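Local coordinates for protein putative sulfatase yidJ (Bacteroides fragilis, PDB 2QZU) that probably hydrolyses sulfate esters as a metal-dependent arylsulfatase, a fold relative of alkaline phosphatase, at residues Pro26-Val31 / Ser367-Ser372; Tyr88-Lys93 / Thr472-Ala477; Thr174-Leu179 / Ser227-His232; Glu210-Gln215 / Lys298-Phe303. One frame throughout, in Å; residues are numbered along the deposited sequence.

In the fold
Interactions 1, 3 and 4 all belong to the large mixed sheet of the sulfatase fold and the helices packed on it. Interaction 1 sits at the start of strand 29-35, interaction 3 at the end of its neighbour, strand 222-228, with centres about 29 Å apart. Interaction 4 joins the ends of two helices that lead into sheet strands, about 17 Å from interaction 1 between centres. Interaction 2 lies on the far side of the chain, about 40 Å from interaction 4 between centres, where the segment just after helix 76-85 meets the C-terminal region. That helix begins at Ser76, predicted to become 3-oxoalanine but unmodified here; Arg80, from the same helix, is hydrogen-bonded to Ser227 of interaction 3.

Interaction 1. Residues Pro26-Val31 / Ser367-Ser372; sequences PTPNLV and SMMGFS
Selenomethionine Met369 reaches Leu30 through an extended side chain: CG lies anti to the carbonyl carbon (chi1 -67°), and the later torsions keep the chain stretched out to CE. Leu30 turns CG anti to its backbone N (chi1 167°), and the two side chains cross at about a right angle, with both Leu30 methyls against Met369 CE. Met369 CE lies 3.4 Å from Leu30 CD1 and equally 3.4 Å from Leu30 CD2, closer than ordinary van der Waals packing. Nearer the backbone the Pro28 ring packs at ordinary distance, its CG 3.9 Å from Met369 CG. The carbonyl of Met369 is flanked by carbon: its O is 3.3 Å from Thr27 CG2 and 3.6 Å from Pro28 CD. Thr27 CG2 also lies 3.6 Å from Phe371 CZ, while Thr27 OG1 is hydrogen-bonded to Tyr125 OH. Gly370, with positive phi, closes a Schellman motif that turns the chain out of its helix and brings the Phe371 ring beside Thr27. The contact thus sets the C-terminal end of helix 361-368 against the entry to strand 29-35, with Ile307 of the adjacent strand 306-311 touching both Pro28 and Met369.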
loop_
_atom_site.group_PDB
_atom_site.type_symbol
_atom_site.label_atom_id
_atom_site.label_comp_id
_atom_site.label_asym_id
_atom_site.label_seq_id
_atom_site.Cartn_x
_atom_site.Cartn_y
_atom_site.Cartn_z
ATOM N N PRO A 26 -17.615 21.287 40.452
ATOM C CA PRO A 26 -17.410 22.717 40.174
ATOM C C PRO A 26 -16.637 23.047 38.890
ATOM O O PRO A 26 -16.582 24.207 38.473
ATOM C CB PRO A 26 -16.706 23.210 41.438
ATOM C CG PRO A 26 -15.916 22.021 41.857
ATOM C CD PRO A 26 -16.886 20.880 41.666
ATOM N N THR A 27 -16.037 22.029 38.276
ATOM C CA THR A 27 -15.306 22.198 37.020
ATOM C C THR A 27 -15.775 21.080 36.087
ATOM O O THR A 27 -16.042 19.966 36.529
ATOM C CB THR A 27 -13.772 22.137 37.224
ATOM O OG1 THR A 27 -13.401 20.881 37.797
ATOM C CG2 THR A 27 -13.322 23.261 38.144
ATOM N N PRO A 28 -15.876 21.364 34.782
ATOM C CA PRO A 28 -16.334 20.367 33.809
ATOM C C PRO A 28 -15.370 19.267 33.377
ATOM O O PRO A 28 -14.160 19.358 33.577
ATOM C CB PRO A 28 -16.761 21.229 32.632
ATOM C CG PRO A 28 -15.706 22.310 32.647
ATOM C CD PRO A 28 -15.619 22.661 34.125
ATOM N N ASN A 29 -15.933 18.222 32.782
ATOM C CA ASN A 29 -15.136 17.116 32.264
ATOM C C ASN A 29 -14.685 17.557 30.885
ATOM O O ASN A 29 -15.139 18.579 30.375
ATOM C CB ASN A 29 -15.988 15.858 32.120
ATOM C CG ASN A 29 -16.654 15.460 33.412
ATOM O OD1 ASN A 29 -17.875 15.310 33.472
ATOM N ND2 ASN A 29 -15.857 15.294 34.457
ATOM N N LEU A 30 -13.798 16.780 30.280
ATOM C CA LEU A 30 -13.308 17.092 28.950
ATOM C C LEU A 30 -13.143 15.821 28.136
ATOM O O LEU A 30 -12.520 14.861 28.585
ATOM C CB LEU A 30 -11.953 17.812 29.020
ATOM C CG LEU A 30 -11.159 17.936 27.710
ATOM C CD1 LEU A 30 -11.882 18.858 26.730
ATOM C CD2 LEU A 30 -9.766 18.472 28.016
ATOM N N VAL A 31 -13.731 15.812 26.948
ATOM C CA VAL A 31 -13.592 14.687 26.039
ATOM C C VAL A 31 -13.039 15.330 24.775
ATOM O O VAL A 31 -13.752 15.998 24.027
ATOM C CB VAL A 31 -14.934 13.984 25.762
ATOM C CG1 VAL A 31 -14.745 12.912 24.689
ATOM C CG2 VAL A 31 -15.452 13.342 27.051
ATOM N N SER A 367 -8.738 27.684 30.868
ATOM C CA SER A 367 -9.446 28.844 31.408
ATOM C C SER A 367 -10.952 28.572 31.417
ATOM O O SER A 367 -11.639 28.906 32.379
ATOM C CB SER A 367 -9.145 30.104 30.582
ATOM O OG SER A 367 -7.823 30.567 30.814
HETATM N N MSE A 368 -11.462 27.962 30.350
HETATM C CA MSE A 368 -12.888 27.643 30.278
HETATM C C MSE A 368 -13.280 26.699 31.411
HETATM O O MSE A 368 -14.392 26.767 31.935
HETATM C CB MSE A 368 -13.231 26.967 28.944
HETATM C CG MSE A 368 -13.235 27.878 27.732
HETATM SE SE MSE A 368 -13.493 26.834 26.111
HETATM C CE MSE A 368 -15.358 26.365 26.362
HETATM N N MSE A 369 -12.354 25.821 31.786
HETATM C CA MSE A 369 -12.602 24.832 32.828
HETATM C C MSE A 369 -12.463 25.340 34.256
HETATM O O MSE A 369 -12.775 24.616 35.200
HETATM C CB MSE A 369 -11.681 23.631 32.610
HETATM C CG MSE A 369 -12.017 22.860 31.348
HETATM SE SE MSE A 369 -10.678 21.589 30.812
HETATM C CE MSE A 369 -11.277 21.354 28.987
ATOM N N GLY A 370 -11.998 26.578 34.406
ATOM C CA GLY A 370 -11.832 27.156 35.728
ATOM C C GLY A 370 -10.419 27.075 36.278
ATOM O O GLY A 370 -10.206 27.257 37.479
ATOM N N PHE A 371 -9.445 26.820 35.408
ATOM C CA PHE A 371 -8.056 26.702 35.845
ATOM C C PHE A 371 -7.123 27.709 35.173
ATOM O O PHE A 371 -5.969 27.400 34.875
ATOM C CB PHE A 371 -7.559 25.275 35.587
ATOM C CG PHE A 371 -8.349 24.217 36.316
ATOM C CD1 PHE A 371 -8.394 24.201 37.707
ATOM C CD2 PHE A 371 -9.071 23.259 35.612
ATOM C CE1 PHE A 371 -9.149 23.243 38.390
ATOM C CE2 PHE A 371 -9.830 22.297 36.285
ATOM C CZ PHE A 371 -9.869 22.290 37.676
ATOM N N SER A 372 -7.622 28.919 34.945
ATOM C CA SER A 372 -6.827 29.964 34.313
ATOM C C SER A 372 -5.518 30.234 35.069
ATOM O O SER A 372 -4.467 30.433 34.456
ATOM C CB SER A 372 -7.653 31.251 34.219
ATOM O OG SER A 372 -6.967 32.252 33.488
#

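Interaction 2. Residues Tyr88-Lys93 / Thr472-Ala477; sequences YPIGSK and TNDPFA
Ile90 carries the contact with Asp474, and its CB already points at the segment 472-477. From CB, the CG2 branch runs anti to the backbone N and approaches the start of the 3-10 segment 475-477 loosely, 4.4 Å from Pro475 CD. The other branch does more: CG1, anti to the carbonyl carbon (chi1 -56°), comes up against the carboxylate, 3.6 Å from Asp474 OD2 and 3.7 Å from Asp474 CG. CD1 at the tip stays a little further off, 4.2 Å from Asp474 OD2. The two side chains cross at about a right angle, a hydrocarbon packed on a carboxylate whose polar needs are met elsewhere. Asp474 OD2 accepts from Phe476 N at 3.2 Å, a nearly straight bond (167°) that comes from above the carboxylate plane and forms an Asx turn. Just before it, Asn473, with positive phi, ends helix 455-471 in a Schellman motif. Asp474 OD1 makes a salt bridge with Arg414, from the four-stranded antiparallel sheet of the C-terminal region. A second apolar touch lies at Tyr88, the N-cap residue of helix 89-92: its ring, also edge-to-face with Trp468, meets Thr472 CG2, which lies 3.7 Å from Tyr88 CD2. Thr472 OG1 is turned to another task, hydrogen-bonded to the carbonyl of Trp468 in the last turn of helix 455-471.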
loop_
_atom_site.group_PDB
_atom_site.type_symbol
_atom_site.label_atom_id
_atom_site.label_comp_id
_atom_site.label_asym_id
_atom_site.label_seq_id
_atom_site.Cartn_x
_atom_site.Cartn_y
_atom_site.Cartn_z
ATOM N N TYR A 88 4.924 27.460 20.742
ATOM C CA TYR A 88 5.130 27.345 19.310
ATOM C C TYR A 88 6.291 26.348 19.116
ATOM O O TYR A 88 6.995 26.033 20.074
ATOM C CB TYR A 88 5.326 28.752 18.732
ATOM C CG TYR A 88 4.008 29.518 18.810
ATOM C CD1 TYR A 88 2.930 29.165 17.990
ATOM C CD2 TYR A 88 3.796 30.508 19.775
ATOM C CE1 TYR A 88 1.679 29.768 18.133
ATOM C CE2 TYR A 88 2.546 31.117 19.928
ATOM C CZ TYR A 88 1.491 30.739 19.104
ATOM O OH TYR A 88 0.246 31.316 19.263
ATOM N N PRO A 89 6.503 25.831 17.891
ATOM C CA PRO A 89 7.569 24.847 17.642
ATOM C C PRO A 89 8.965 24.964 18.256
ATOM O O PRO A 89 9.480 23.976 18.784
ATOM C CB PRO A 89 7.597 24.734 16.113
ATOM C CG PRO A 89 7.061 26.035 15.649
ATOM C CD PRO A 89 5.954 26.334 16.619
ATOM N N ILE A 90 9.586 26.133 18.200
ATOM C CA ILE A 90 10.921 26.265 18.774
ATOM C C ILE A 90 10.905 25.928 20.263
ATOM O O ILE A 90 11.765 25.191 20.755
ATOM C CB ILE A 90 11.482 27.687 18.571
ATOM C CG1 ILE A 90 11.464 28.038 17.080
ATOM C CG2 ILE A 90 12.907 27.767 19.114
ATOM C CD1 ILE A 90 12.199 27.035 16.200
ATOM N N GLY A 91 9.905 26.453 20.967
ATOM C CA GLY A 91 9.782 26.203 22.393
ATOM C C GLY A 91 9.333 24.800 22.755
ATOM O O GLY A 91 9.792 24.235 23.747
ATOM N N SER A 92 8.438 24.229 21.954
ATOM C CA SER A 92 7.932 22.881 22.214
ATOM C C SER A 92 9.008 21.846 21.911
ATOM O O SER A 92 8.952 20.720 22.407
ATOM C CB SER A 92 6.714 22.591 21.337
ATOM O OG SER A 92 7.120 22.269 20.015
ATOM N N LYS A 93 9.975 22.244 21.085
ATOM C CA LYS A 93 11.084 21.392 20.666
ATOM C C LYS A 93 10.712 20.362 19.598
ATOM O O LYS A 93 11.585 19.699 19.045
ATOM C CB LYS A 93 11.710 20.689 21.877
ATOM C CG LYS A 93 12.420 21.645 22.817
ATOM C CD LYS A 93 12.992 20.925 24.025
ATOM C CE LYS A 93 13.686 21.903 24.959
ATOM N NZ LYS A 93 12.751 22.964 25.420
ATOM N N THR A 472 7.738 35.644 20.423
ATOM C CA THR A 472 7.791 34.216 20.713
ATOM C C THR A 472 9.206 33.651 20.878
ATOM O O THR A 472 9.392 32.436 20.918
ATOM C CB THR A 472 7.029 33.412 19.622
ATOM O OG1 THR A 472 7.539 33.755 18.326
ATOM C CG2 THR A 472 5.540 33.736 19.668
ATOM N N ASN A 473 10.199 34.534 20.978
ATOM C CA ASN A 473 11.592 34.116 21.169
ATOM C C ASN A 473 12.029 33.114 20.098
ATOM O O ASN A 473 12.565 32.047 20.405
ATOM C CB ASN A 473 11.752 33.500 22.565
ATOM C CG ASN A 473 13.209 33.323 22.981
ATOM O OD1 ASN A 473 13.497 32.745 24.029
ATOM N ND2 ASN A 473 14.128 33.827 22.167
ATOM N N ASP A 474 11.786 33.475 18.842
ATOM C CA ASP A 474 12.130 32.640 17.695
ATOM C C ASP A 474 13.291 33.309 16.959
ATOM O O ASP A 474 13.140 34.409 16.427
ATOM C CB ASP A 474 10.899 32.527 16.786
ATOM C CG ASP A 474 11.054 31.479 15.697
ATOM O OD1 ASP A 474 10.011 31.034 15.169
ATOM O OD2 ASP A 474 12.195 31.107 15.363
ATOM N N PRO A 475 14.470 32.662 16.934
ATOM C CA PRO A 475 15.654 33.212 16.260
ATOM C C PRO A 475 15.444 33.653 14.806
ATOM O O PRO A 475 16.203 34.474 14.292
ATOM C CB PRO A 475 16.670 32.078 16.373
ATOM C CG PRO A 475 16.322 31.459 17.691
ATOM C CD PRO A 475 14.805 31.403 17.627
ATOM N N PHE A 476 14.420 33.109 14.153
ATOM C CA PHE A 476 14.114 33.442 12.758
ATOM C C PHE A 476 13.825 34.947 12.612
ATOM O O PHE A 476 13.987 35.526 11.533
ATOM C CB PHE A 476 12.907 32.598 12.301
ATOM C CG PHE A 476 12.736 32.508 10.806
ATOM C CD1 PHE A 476 12.246 33.586 10.073
ATOM C CD2 PHE A 476 13.008 31.313 10.141
ATOM C CE1 PHE A 476 12.020 33.471 8.702
ATOM C CE2 PHE A 476 12.786 31.188 8.771
ATOM C CZ PHE A 476 12.290 32.264 8.051
ATOM N N ALA A 477 13.414 35.581 13.706
ATOM C CA ALA A 477 13.115 37.011 13.697
ATOM C C ALA A 477 14.291 37.842 13.186
ATOM O O ALA A 477 14.101 38.858 12.522
ATOM C CB ALA A 477 12.737 37.471 15.101
#

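Interaction 3. Residues Thr174-Leu179 / Ser227-His232; sequences TYDYHL and SMNPPH
The imidazole of His178 is clasped by the segment 227-232 on a face and along its edge. Pro230 CG sits over the centre of one face, 3.5 Å from the ring centroid and only 6° off the normal, a CH-pi contact made as the two side chains meet tip to tip; Asp176 O lies over the opposite face. At the edge, His178 CE1 comes within 3.0 Å of His232 O, a buried carbonyl with no hydrogen-bond partner in the model. Asp176 meets the other two polar side chains. Its OD2 lies 3.2 Å from His232 CE1, near the plane of that ring, and its OD1 accepts from Asn229 ND2 through the anti lone pair, at 3.3 Å with a bent angle of 145°.

A water ties this shell together, donating to Asp176 OD1 at 2.7 Å and to Asn229 OD1 at 2.8 Å while lying over the face of the His232 ring. Asn229, with CG anti to its backbone N (chi1 -151°), is further held by Tyr172, whose OH is hydrogen-bonded to ND2. Farther out, Tyr146 OH is hydrogen-bonded to the backbone N of Asp176, and His232 packs on Asp36 and Gln37. The second subunit also reaches this contact: Tyr177 OH is hydrogen-bonded to Gly370 O of that subunit. The Asn-Pro-cis-Pro-His turn follows the C-terminal end of strand 222-228; in sulfatases and the alkaline phosphatase clan the active site generally forms at such strand ends, so the turn probably borders it here.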
loop_
_atom_site.group_PDB
_atom_site.type_symbol
_atom_site.label_atom_id
_atom_site.label_comp_id
_atom_site.label_asym_id
_atom_site.label_seq_id
_atom_site.Cartn_x
_atom_site.Cartn_y
_atom_site.Cartn_z
ATOM N N THR A 174 2.921 5.859 16.272
ATOM C CA THR A 174 2.249 6.061 14.995
ATOM C C THR A 174 2.259 4.709 14.293
ATOM O O THR A 174 3.178 3.912 14.479
ATOM C CB THR A 174 2.895 7.181 14.129
ATOM O OG1 THR A 174 1.978 7.545 13.083
ATOM C CG2 THR A 174 4.213 6.732 13.524
ATOM N N TYR A 175 1.212 4.440 13.518
ATOM C CA TYR A 175 1.037 3.158 12.830
ATOM C C TYR A 175 -0.189 3.380 11.954
ATOM O O TYR A 175 -1.239 3.792 12.460
ATOM C CB TYR A 175 0.758 2.079 13.876
ATOM C CG TYR A 175 0.479 0.696 13.342
ATOM C CD1 TYR A 175 1.503 -0.242 13.193
ATOM C CD2 TYR A 175 -0.824 0.302 13.045
ATOM C CE1 TYR A 175 1.226 -1.545 12.768
ATOM C CE2 TYR A 175 -1.106 -0.984 12.619
ATOM C CZ TYR A 175 -0.085 -1.902 12.487
ATOM O OH TYR A 175 -0.392 -3.188 12.107
ATOM N N ASP A 176 -0.081 3.066 10.663
ATOM C CA ASP A 176 -1.173 3.361 9.745
ATOM C C ASP A 176 -1.962 2.256 9.062
ATOM O O ASP A 176 -2.722 2.537 8.135
ATOM C CB ASP A 176 -0.665 4.344 8.685
ATOM C CG ASP A 176 0.094 5.514 9.295
ATOM O OD1 ASP A 176 -0.289 5.954 10.396
ATOM O OD2 ASP A 176 1.068 6.000 8.681
ATOM N N TYR A 177 -1.791 1.010 9.499
ATOM C CA TYR A 177 -2.564 -0.083 8.917
ATOM C C TYR A 177 -3.811 -0.165 9.807
ATOM O O TYR A 177 -3.871 -0.953 10.749
ATOM C CB TYR A 177 -1.773 -1.393 8.968
ATOM C CG TYR A 177 -2.483 -2.529 8.272
ATOM C CD1 TYR A 177 -2.560 -2.577 6.879
ATOM C CD2 TYR A 177 -3.132 -3.518 9.006
ATOM C CE1 TYR A 177 -3.276 -3.584 6.234
ATOM C CE2 TYR A 177 -3.848 -4.529 8.375
ATOM C CZ TYR A 177 -3.919 -4.554 6.989
ATOM O OH TYR A 177 -4.650 -5.541 6.368
ATOM N N HIS A 178 -4.796 0.675 9.491
ATOM C CA HIS A 178 -6.037 0.794 10.265
ATOM C C HIS A 178 -6.852 -0.468 10.524
ATOM O O HIS A 178 -7.575 -0.541 11.523
ATOM C CB HIS A 178 -6.952 1.823 9.603
ATOM C CG HIS A 178 -6.280 3.126 9.310
ATOM N ND1 HIS A 178 -6.471 3.810 8.127
ATOM C CD2 HIS A 178 -5.433 3.881 10.048
ATOM C CE1 HIS A 178 -5.770 4.928 8.150
ATOM N NE2 HIS A 178 -5.131 4.998 9.304
ATOM N N LEU A 179 -6.747 -1.447 9.630
ATOM C CA LEU A 179 -7.506 -2.691 9.760
ATOM C C LEU A 179 -6.981 -3.644 10.833
ATOM O O LEU A 179 -7.679 -4.575 11.234
ATOM C CB LEU A 179 -7.559 -3.411 8.410
ATOM C CG LEU A 179 -8.161 -2.605 7.252
ATOM C CD1 LEU A 179 -8.051 -3.394 5.957
ATOM C CD2 LEU A 179 -9.608 -2.269 7.560
ATOM N N SER A 227 -7.671 9.889 20.178
ATOM C CA SER A 227 -6.913 10.299 19.001
ATOM C C SER A 227 -6.974 9.234 17.905
ATOM O O SER A 227 -6.198 8.275 17.911
ATOM C CB SER A 227 -5.461 10.556 19.420
ATOM O OG SER A 227 -4.654 10.953 18.327
HETATM N N MSE A 228 -7.895 9.415 16.960
HETATM C CA MSE A 228 -8.076 8.459 15.868
HETATM C C MSE A 228 -7.139 8.736 14.700
HETATM O O MSE A 228 -6.792 9.885 14.432
HETATM C CB MSE A 228 -9.527 8.493 15.392
HETATM C CG MSE A 228 -10.526 8.116 16.477
HETATM SE SE MSE A 228 -12.353 8.371 15.879
HETATM C CE MSE A 228 -13.276 7.626 17.415
ATOM N N ASN A 229 -6.746 7.675 14.003
ATOM C CA ASN A 229 -5.824 7.798 12.879
ATOM C C ASN A 229 -6.524 8.179 11.570
ATOM O O ASN A 229 -6.160 9.173 10.941
ATOM C CB ASN A 229 -5.017 6.505 12.719
ATOM C CG ASN A 229 -3.647 6.750 12.113
ATOM O OD1 ASN A 229 -3.513 7.503 11.152
ATOM N ND2 ASN A 229 -2.624 6.115 12.674
ATOM N N PRO A 230 -7.526 7.394 11.128
ATOM C CA PRO A 230 -8.187 7.793 9.878
ATOM C C PRO A 230 -8.769 9.190 10.124
ATOM O O PRO A 230 -9.094 9.524 11.259
ATOM C CB PRO A 230 -9.290 6.748 9.717
ATOM C CG PRO A 230 -8.737 5.537 10.434
ATOM C CD PRO A 230 -8.096 6.142 11.662
ATOM N N PRO A 231 -8.950 10.005 9.070
ATOM C CA PRO A 231 -8.697 9.770 7.647
ATOM C C PRO A 231 -7.254 9.886 7.153
ATOM O O PRO A 231 -7.026 10.185 5.983
ATOM C CB PRO A 231 -9.618 10.779 6.974
ATOM C CG PRO A 231 -9.528 11.947 7.896
ATOM C CD PRO A 231 -9.604 11.314 9.269
ATOM N N HIS A 232 -6.285 9.663 8.035
ATOM C CA HIS A 232 -4.879 9.702 7.638
ATOM C C HIS A 232 -4.664 8.510 6.705
ATOM O O HIS A 232 -5.426 7.543 6.751
ATOM C CB HIS A 232 -3.982 9.607 8.875
ATOM C CG HIS A 232 -2.516 9.585 8.568
ATOM N ND1 HIS A 232 -1.825 8.418 8.318
ATOM C CD2 HIS A 232 -1.604 10.582 8.505
ATOM C CE1 HIS A 232 -0.550 8.699 8.119
ATOM N NE2 HIS A 232 -0.388 10.005 8.226
HETATM O O HOH W 1 -0.827 8.447 11.273
#

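Interaction 4. Residues Glu210-Gln215 / Lys298-Phe303; sequences EYINGQ and KQNNLF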
loop_
_atom_site.group_PDB
_atom_site.type_symbol
_atom_site.label_atom_id
_atom_site.label_comp_id
_atom_site.label_asym_id
_atom_site.label_seq_id
_atom_site.Cartn_x
_atom_site.Cartn_y
_atom_site.Cartn_z
ATOM N N GLU A 210 -16.055 2.343 27.366
ATOM C CA GLU A 210 -15.821 1.673 28.638
ATOM C C GLU A 210 -15.298 2.679 29.659
ATOM O O GLU A 210 -15.727 2.678 30.816
ATOM C CB GLU A 210 -14.822 0.528 28.469
ATOM C CG GLU A 210 -15.287 -0.516 27.472
ATOM C CD GLU A 210 -14.374 -1.720 27.412
ATOM O OE1 GLU A 210 -13.142 -1.538 27.485
ATOM O OE2 GLU A 210 -14.892 -2.848 27.280
ATOM N N TYR A 211 -14.381 3.543 29.233
ATOM C CA TYR A 211 -13.826 4.549 30.135
ATOM C C TYR A 211 -14.936 5.471 30.637
ATOM O O TYR A 211 -15.048 5.738 31.834
ATOM C CB TYR A 211 -12.767 5.391 29.419
ATOM C CG TYR A 211 -12.037 6.334 30.349
ATOM C CD1 TYR A 211 -11.026 5.871 31.186
ATOM C CD2 TYR A 211 -12.368 7.687 30.402
ATOM C CE1 TYR A 211 -10.357 6.730 32.053
ATOM C CE2 TYR A 211 -11.706 8.557 31.268
ATOM C CZ TYR A 211 -10.703 8.070 32.088
ATOM O OH TYR A 211 -10.036 8.919 32.942
ATOM N N ILE A 212 -15.752 5.954 29.708
ATOM C CA ILE A 212 -16.857 6.845 30.038
ATOM C C ILE A 212 -17.871 6.187 30.979
ATOM O O ILE A 212 -18.348 6.822 31.923
ATOM C CB ILE A 212 -17.556 7.333 28.748
ATOM C CG1 ILE A 212 -16.607 8.272 27.992
ATOM C CG2 ILE A 212 -18.859 8.033 29.087
ATOM C CD1 ILE A 212 -17.069 8.657 26.595
ATOM N N ASN A 213 -18.196 4.922 30.728
ATOM C CA ASN A 213 -19.137 4.202 31.583
ATOM C C ASN A 213 -18.608 4.197 33.018
ATOM O O ASN A 213 -19.374 4.327 33.973
ATOM C CB ASN A 213 -19.304 2.756 31.105
ATOM C CG ASN A 213 -20.104 2.643 29.818
ATOM O OD1 ASN A 213 -20.160 1.575 29.203
ATOM N ND2 ASN A 213 -20.731 3.736 29.404
ATOM N N GLY A 214 -17.292 4.053 33.153
ATOM C CA GLY A 214 -16.675 4.023 34.465
ATOM C C GLY A 214 -16.651 5.349 35.204
ATOM O O GLY A 214 -16.264 5.396 36.370
ATOM N N GLN A 215 -17.062 6.425 34.538
ATOM C CA GLN A 215 -17.071 7.750 35.154
ATOM C C GLN A 215 -18.484 8.160 35.568
ATOM O O GLN A 215 -18.697 9.263 36.073
ATOM C CB GLN A 215 -16.529 8.804 34.175
ATOM C CG GLN A 215 -15.196 8.468 33.517
ATOM C CD GLN A 215 -14.106 8.159 34.518
ATOM O OE1 GLN A 215 -13.843 8.942 35.429
ATOM N NE2 GLN A 215 -13.459 7.010 34.351
ATOM N N LYS A 298 -24.125 10.831 26.692
ATOM C CA LYS A 298 -25.529 11.125 26.968
ATOM C C LYS A 298 -26.189 10.048 27.836
ATOM O O LYS A 298 -26.979 10.358 28.733
ATOM C CB LYS A 298 -26.299 11.286 25.654
ATOM C CG LYS A 298 -25.980 12.571 24.906
ATOM C CD LYS A 298 -26.792 12.673 23.618
ATOM C CE LYS A 298 -26.737 14.075 23.023
ATOM N NZ LYS A 298 -25.353 14.499 22.695
ATOM N N GLN A 299 -25.859 8.788 27.569
ATOM C CA GLN A 299 -26.405 7.661 28.322
ATOM C C GLN A 299 -26.013 7.719 29.800
ATOM O O GLN A 299 -26.780 7.311 30.674
ATOM C CB GLN A 299 -25.911 6.342 27.712
ATOM C CG GLN A 299 -26.296 5.074 28.478
ATOM C CD GLN A 299 -27.795 4.844 28.531
ATOM O OE1 GLN A 299 -28.492 4.972 27.525
ATOM N NE2 GLN A 299 -28.297 4.488 29.708
ATOM N N ASN A 300 -24.818 8.234 30.071
ATOM C CA ASN A 300 -24.310 8.334 31.435
ATOM C C ASN A 300 -24.537 9.707 32.061
ATOM O O ASN A 300 -24.013 9.991 33.139
ATOM C CB ASN A 300 -22.813 8.001 31.452
ATOM C CG ASN A 300 -22.541 6.519 31.240
ATOM O OD1 ASN A 300 -22.810 5.699 32.118
ATOM N ND2 ASN A 300 -22.009 6.171 30.076
ATOM N N ASN A 301 -25.317 10.551 31.391
ATOM C CA ASN A 301 -25.599 11.900 31.889
ATOM C C ASN A 301 -24.297 12.675 32.088
ATOM O O ASN A 301 -24.151 13.451 33.040
ATOM C CB ASN A 301 -26.372 11.829 33.208
ATOM C CG ASN A 301 -27.821 11.421 33.010
ATOM O OD1 ASN A 301 -28.532 11.120 33.969
ATOM N ND2 ASN A 301 -28.268 11.420 31.760
ATOM N N LEU A 302 -23.356 12.447 31.175
ATOM C CA LEU A 302 -22.048 13.090 31.217
ATOM C C LEU A 302 -21.800 13.940 29.975
ATOM O O LEU A 302 -20.650 14.175 29.606
ATOM C CB LEU A 302 -20.947 12.032 31.315
ATOM C CG LEU A 302 -20.903 11.122 32.544
ATOM C CD1 LEU A 302 -19.842 10.033 32.355
ATOM C CD2 LEU A 302 -20.602 11.962 33.774
ATOM N N PHE A 303 -22.868 14.388 29.323
ATOM C CA PHE A 303 -22.718 15.197 28.121
ATOM C C PHE A 303 -22.896 16.684 28.405
ATOM O O PHE A 303 -22.125 17.513 27.920
ATOM C CB PHE A 303 -23.726 14.768 27.046
ATOM C CG PHE A 303 -23.591 15.529 25.748
ATOM C CD1 PHE A 303 -22.462 15.374 24.949
ATOM C CD2 PHE A 303 -24.586 16.414 25.336
ATOM C CE1 PHE A 303 -22.323 16.090 23.761
ATOM C CE2 PHE A 303 -24.457 17.138 24.148
ATOM C CZ PHE A 303 -23.322 16.973 23.357
#
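Ile212 and Leu302 form the close-packed half of a contact between the C-terminal ends of two helices of the sulfatase alpha/beta fold, 200-213 and 267-299, each of which leads on to a strand of the central sheet. Leu302 belongs to the Schellman motif that ends helix 267-299, its N hydrogen-bonded to Leu297 O, with Asn301 as the residue of positive phi. With chi2 near 180° (173°), Leu302 carries CD1 to the last turn of helix 200-213. There CD1 lies 3.6 Å from Ile212 O and 4.0 Å from Ile212 CG2, the two side chains running past each other in opposite directions. The same methyl is 4.0 Å from Gln215 CB. Phe222 of strand 222-228 touches both Leu302 and Gln215, and Ile212 also packs on Ile293 and Leu297, which continues the apolar seam along helix 267-299.

Toward solvent the contact changes character. The exposed Asn213 and the buried Asn300 cross at about a right angle, their amide planes 55° apart. Asn300 itself is held by its own helix, ND2 hydrogen-bonded to Ala296 O, while that nitrogen also rests 3.8 Å from Ile212 CG2. Gln215 bends back toward its own helix (chi2 -55°): its NE2 donates to Tyr211 O at 3.2 Å and lies 3.7 Å above the plane of the Tyr211 ring, over the ring centre.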